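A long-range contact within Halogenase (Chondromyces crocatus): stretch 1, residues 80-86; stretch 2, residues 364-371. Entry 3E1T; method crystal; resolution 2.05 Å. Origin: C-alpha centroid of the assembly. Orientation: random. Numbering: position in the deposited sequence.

Stretch 1 (80-86) TFRWGKE
Stretch 2 364-371: AFYDMNQD

Residues 80-86 leave the end of a β-strand and run as a loop past the last turn of a helix and the extended segment that follows it, residues 364-371. The closest backbone approach is at Gly 84, whose CA lies 3.7 Å from the CA of Asn 369; one residue on, the CA atoms of Lys 85 and Gln 370 are 5.2 Å apart, the two chains running roughly the same way. The contact buries 488 Å², summed over both sides.

Thr 80 (phi/psi -115/137) lies in the strand, out of reach of the helix. Phe 81, also extended at -126/132, directs its CA-to-CB bond toward the second stretch with chi1 m (-79°) and chi2 94°. Its buried ring offers a face to the edge of Phe 365: the centroids are 5.1 Å apart, the planes meet at 72°, and CE2 of Phe 81 comes within 3.7 Å of CE2 of Phe 365.

Arg 82 (-103/98) starts away from the partner, but its chain folds back (chi1 144°, chi2 p, chi3 m, chi4 -82°). NH2 of Arg 82 then donates to O of Glu 86 at 3.1 Å and, weakly, to O of Gly 84 at 3.3 Å. A long side chain with several donors thus ties the loop's own carbonyls together.

Trp 83 (-170/135; chi1 t, -160°; chi2 -69°) loses the most surface, 116 Å². Its CA-to-CB bond points sideways, and the indole end reaches in. NE1 of Trp 83 donates to O of Phe 365 at 2.9 Å (N-H...O 154°), so the one polar group of a large apolar ring is satisfied by a helix carbonyl. Phe 365 (-68/-45; chi1 t, chi2 71°) stacks face-to-face on the five-membered ring, centroids 4.0 Å apart, planes at 24°. Over the opposite indole face lies OD1 of Asn 369. The six-membered ring turns its edge to the face of Tyr 366 (-58/-44; chi1 -92°, chi2 78°), centroids 5.9 Å apart, planes at 88°, while CG of Met 368 (-76/-19; chi1 p, chi2 126°, chi3 p) approaches CD1 of Trp 83 to 4.0 Å near the indole plane.

Gly 84 adopts 107/-147, where a CB would jam against the preceding carbonyl oxygen and sit tightly, 3.4 Å, from SD of Met 368; these angles by themselves call for glycine. N of Gly 84 donates to OD1 of Asn 369 at 2.8 Å and a nearly linear 175°; Asn 369 (-67/123; chi1 t, chi2 62°) has a short amide arm that delivers this acceptor. CA of Gly 84 makes a CA-H...O contact with O of Met 368 at 3.5 Å, and N of Gln 370 (-93/116) donates a weak hydrogen bond to O of Gly 84 at 3.3 Å.

Lys 85 (-74/-50; chi1 -142°, then t, p, p) is exposed, and its end leads away, consistent with a charged amine; its aliphatic CG lies 3.5 Å from NE2 of Gln 370, whose side chain (t, t, chi3 80°) starts toward the loop and packs against it. The CA-to-CB bond of Glu 86 (-82/145) points away, and the residue makes no contact with the second stretch.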

ATOM      1  N   THR A  80      -5.643  10.857  13.447  1.00 37.66           N
ATOM      2  CA  THR A  80      -5.045  11.931  14.209  1.00 37.93           C
ATOM      3  C   THR A  80      -3.549  12.005  13.890  1.00 37.93           C
ATOM      4  O   THR A  80      -2.879  10.974  13.777  1.00 37.58           O
ATOM      5  CB  THR A  80      -5.274  11.705  15.696  1.00 38.00           C
ATOM      6  OG1 THR A  80      -6.672  11.471  15.919  1.00 38.96           O
ATOM      7  CG2 THR A  80      -4.828  12.910  16.506  1.00 38.68           C
ATOM      8  N   PHE A  81      -3.053  13.225  13.717  1.00 37.99           N
ATOM      9  CA  PHE A  81      -1.648  13.466  13.409  1.00 38.23           C
ATOM     10  C   PHE A  81      -1.008  14.426  14.385  1.00 38.85           C
ATOM     11  O   PHE A  81      -1.566  15.485  14.683  1.00 38.51           O
ATOM     12  CB  PHE A  81      -1.494  14.051  12.009  1.00 38.47           C
ATOM     13  CG  PHE A  81      -1.577  13.037  10.913  1.00 37.62           C
ATOM     14  CD1 PHE A  81      -2.782  12.786  10.278  1.00 39.33           C
ATOM     15  CD2 PHE A  81      -0.446  12.343  10.504  1.00 38.00           C
ATOM     16  CE1 PHE A  81      -2.859  11.839   9.249  1.00 40.31           C
ATOM     17  CE2 PHE A  81      -0.512  11.394   9.481  1.00 37.42           C
ATOM     18  CZ  PHE A  81      -1.717  11.142   8.857  1.00 38.20           C
ATOM     19  N   ARG A  82       0.160  14.036  14.885  1.00 38.86           N
ATOM     20  CA  ARG A  82       1.099  14.981  15.465  1.00 39.51           C
ATOM     21  C   ARG A  82       2.204  15.197  14.422  1.00 39.22           C
ATOM     22  O   ARG A  82       3.138  14.395  14.286  1.00 38.93           O
ATOM     23  CB  ARG A  82       1.600  14.486  16.834  1.00 39.36           C
ATOM     24  CG  ARG A  82       3.043  14.778  17.177  1.00 42.15           C
ATOM     25  CD  ARG A  82       3.295  16.186  17.642  1.00 44.00           C
ATOM     26  NE  ARG A  82       3.358  17.161  16.557  1.00 46.34           N
ATOM     27  CZ  ARG A  82       4.428  17.410  15.805  1.00 45.65           C
ATOM     28  NH1 ARG A  82       5.551  16.725  15.971  1.00 46.28           N
ATOM     29  NH2 ARG A  82       4.361  18.341  14.866  1.00 46.19           N
ATOM     30  N   TRP A  83       2.066  16.290  13.675  1.00 39.23           N
ATOM     31  CA  TRP A  83       2.763  16.454  12.413  1.00 39.78           C
ATOM     32  C   TRP A  83       2.589  17.880  11.928  1.00 41.28           C
ATOM     33  O   TRP A  83       1.484  18.415  11.948  1.00 41.14           O
ATOM     34  CB  TRP A  83       2.127  15.518  11.383  1.00 38.44           C
ATOM     35  CG  TRP A  83       2.955  15.165  10.168  1.00 36.16           C
ATOM     36  CD1 TRP A  83       3.315  15.986   9.142  1.00 35.18           C
ATOM     37  CD2 TRP A  83       3.464  13.867   9.842  1.00 35.10           C
ATOM     38  NE1 TRP A  83       4.049  15.285   8.205  1.00 33.94           N
ATOM     39  CE2 TRP A  83       4.150  13.982   8.611  1.00 34.23           C
ATOM     40  CE3 TRP A  83       3.414  12.620  10.476  1.00 33.20           C
ATOM     41  CZ2 TRP A  83       4.776  12.891   7.999  1.00 34.91           C
ATOM     42  CZ3 TRP A  83       4.044  11.537   9.869  1.00 34.83           C
ATOM     43  CH2 TRP A  83       4.712  11.681   8.643  1.00 34.89           C
ATOM     44  N   GLY A  84       3.685  18.477  11.473  1.00 43.15           N
ATOM     45  CA  GLY A  84       3.664  19.826  10.924  1.00 45.97           C
ATOM     46  C   GLY A  84       4.291  20.850  11.850  1.00 48.17           C
ATOM     47  O   GLY A  84       5.233  20.548  12.595  1.00 47.63           O
ATOM     48  N   LYS A  85       3.740  22.061  11.798  1.00 50.39           N
ATOM     49  CA  LYS A  85       4.228  23.209  12.558  1.00 52.88           C
ATOM     50  C   LYS A  85       3.877  23.132  14.049  1.00 53.93           C
ATOM     51  O   LYS A  85       4.752  23.288  14.901  1.00 54.54           O
ATOM     52  CB  LYS A  85       3.661  24.495  11.946  1.00 52.94           C
ATOM     53  CG  LYS A  85       4.623  25.666  11.943  1.00 53.89           C
ATOM     54  CD  LYS A  85       3.973  26.930  11.387  1.00 53.70           C
ATOM     55  CE  LYS A  85       2.730  27.344  12.191  1.00 55.69           C
ATOM     56  NZ  LYS A  85       2.984  27.513  13.659  1.00 55.96           N
ATOM     57  N   GLU A  86       2.603  22.882  14.357  1.00 55.32           N
ATOM     58  CA  GLU A  86       2.106  22.897  15.741  1.00 56.55           C
ATOM     59  C   GLU A  86       2.383  21.574  16.469  1.00 56.48           C
ATOM     60  O   GLU A  86       2.365  20.513  15.844  1.00 57.03           O
ATOM     61  CB  GLU A  86       0.600  23.205  15.754  1.00 56.55           C
ATOM     62  CG  GLU A  86       0.086  23.849  17.046  1.00 57.85           C
ATOM     63  CD  GLU A  86      -1.434  23.778  17.207  1.00 58.16           C
ATOM     64  OE1 GLU A  86      -1.913  23.895  18.361  1.00 60.53           O
ATOM     65  OE2 GLU A  86      -2.153  23.607  16.192  1.00 59.89           O
ATOM     66  N   ALA A 364       4.895  16.047  -0.448  1.00 27.32           N
ATOM     67  CA  ALA A 364       4.484  17.327   0.159  1.00 28.03           C
ATOM     68  C   ALA A 364       4.126  17.198   1.653  1.00 28.59           C
ATOM     69  O   ALA A 364       4.428  18.102   2.440  1.00 28.63           O
ATOM     70  CB  ALA A 364       3.337  17.988  -0.641  1.00 28.38           C
ATOM     71  N   PHE A 365       3.517  16.070   2.044  1.00 28.46           N
ATOM     72  CA  PHE A 365       3.157  15.828   3.443  1.00 28.08           C
ATOM     73  C   PHE A 365       4.379  15.642   4.345  1.00 28.35           C
ATOM     74  O   PHE A 365       4.422  16.189   5.455  1.00 28.12           O
ATOM     75  CB  PHE A 365       2.202  14.635   3.588  1.00 27.65           C
ATOM     76  CG  PHE A 365       1.544  14.553   4.934  1.00 27.67           C
ATOM     77  CD1 PHE A 365       0.565  15.478   5.306  1.00 26.35           C
ATOM     78  CD2 PHE A 365       1.902  13.571   5.840  1.00 24.12           C
ATOM     79  CE1 PHE A 365      -0.043  15.408   6.555  1.00 24.23           C
ATOM     80  CE2 PHE A 365       1.286  13.500   7.085  1.00 24.33           C
ATOM     81  CZ  PHE A 365       0.318  14.425   7.438  1.00 25.44           C
ATOM     82  N   TYR A 366       5.354  14.856   3.885  1.00 27.67           N
ATOM     83  CA  TYR A 366       6.646  14.761   4.566  1.00 27.75           C
ATOM     84  C   TYR A 366       7.334  16.140   4.685  1.00 29.46           C
ATOM     85  O   TYR A 366       7.877  16.475   5.736  1.00 28.89           O
ATOM     86  CB  TYR A 366       7.567  13.794   3.828  1.00 26.23           C
ATOM     87  CG  TYR A 366       7.514  12.363   4.325  1.00 24.06           C
ATOM     88  CD1 TYR A 366       6.469  11.520   3.976  1.00 22.60           C
ATOM     89  CD2 TYR A 366       8.519  11.859   5.152  1.00 22.45           C
ATOM     90  CE1 TYR A 366       6.431  10.178   4.439  1.00 21.46           C
ATOM     91  CE2 TYR A 366       8.496  10.547   5.599  1.00 23.93           C
ATOM     92  CZ  TYR A 366       7.445   9.709   5.229  1.00 21.87           C
ATOM     93  OH  TYR A 366       7.416   8.414   5.697  1.00 23.22           O
ATOM     94  N   ASP A 367       7.299  16.910   3.597  1.00 30.85           N
ATOM     95  CA  ASP A 367       7.850  18.275   3.534  1.00 33.23           C
ATOM     96  C   ASP A 367       7.228  19.229   4.559  1.00 34.64           C
ATOM     97  O   ASP A 367       7.905  20.114   5.048  1.00 34.76           O
ATOM     98  CB  ASP A 367       7.709  18.855   2.118  1.00 33.13           C
ATOM     99  CG  ASP A 367       8.257  20.296   1.994  1.00 35.12           C
ATOM    100  OD1 ASP A 367       9.433  20.479   1.602  1.00 33.87           O
ATOM    101  OD2 ASP A 367       7.500  21.247   2.288  1.00 36.56           O
ATOM    102  N   MET A 368       5.958  19.042   4.893  1.00 36.40           N
ATOM    103  CA  MET A 368       5.271  19.979   5.780  1.00 38.83           C
ATOM    104  C   MET A 368       5.636  19.838   7.259  1.00 38.48           C
ATOM    105  O   MET A 368       5.411  20.769   8.032  1.00 38.48           O
ATOM    106  CB  MET A 368       3.750  19.928   5.590  1.00 38.84           C
ATOM    107  CG  MET A 368       3.069  18.790   6.312  1.00 40.47           C
ATOM    108  SD  MET A 368       1.722  19.343   7.382  1.00 43.92           S
ATOM    109  CE  MET A 368       0.484  19.768   6.145  1.00 43.23           C
ATOM    110  N   ASN A 369       6.192  18.695   7.668  1.00 38.35           N
ATOM    111  CA  ASN A 369       6.653  18.585   9.050  1.00 38.68           C
ATOM    112  C   ASN A 369       7.845  19.512   9.334  1.00 39.50           C
ATOM    113  O   ASN A 369       8.875  19.452   8.664  1.00 39.79           O
ATOM    114  CB  ASN A 369       6.984  17.147   9.439  1.00 38.20           C
ATOM    115  CG  ASN A 369       7.131  16.975  10.934  1.00 36.67           C
ATOM    116  OD1 ASN A 369       6.192  17.194  11.686  1.00 34.79           O
ATOM    117  ND2 ASN A 369       8.316  16.579  11.371  1.00 35.22           N
ATOM    118  N   GLN A 370       7.675  20.372  10.336  1.00 40.39           N
ATOM    119  CA  GLN A 370       8.726  21.275  10.815  1.00 40.33           C
ATOM    120  C   GLN A 370       9.482  20.620  11.962  1.00 39.68           C
ATOM    121  O   GLN A 370       8.905  20.347  13.023  1.00 39.96           O
ATOM    122  CB  GLN A 370       8.097  22.582  11.311  1.00 41.18           C
ATOM    123  CG  GLN A 370       9.093  23.617  11.843  1.00 43.70           C
ATOM    124  CD  GLN A 370       8.456  24.595  12.810  1.00 47.49           C
ATOM    125  OE1 GLN A 370       8.255  24.283  13.990  1.00 49.44           O
ATOM    126  NE2 GLN A 370       8.144  25.789  12.320  1.00 48.64           N
ATOM    127  N   ASP A 371      10.765  20.353  11.744  1.00 38.77           N
ATOM    128  CA  ASP A 371      11.643  19.857  12.800  1.00 38.00           C
ATOM    129  C   ASP A 371      13.073  20.200  12.408  1.00 37.38           C
ATOM    130  O   ASP A 371      13.799  19.383  11.814  1.00 37.05           O
ATOM    131  CB  ASP A 371      11.454  18.354  13.041  1.00 38.20           C
ATOM    132  CG  ASP A 371      12.021  17.902  14.378  1.00 38.26           C
ATOM    133  OD1 ASP A 371      12.870  18.618  14.945  1.00 39.49           O
ATOM    134  OD2 ASP A 371      11.617  16.828  14.869  1.00 37.01           O
TER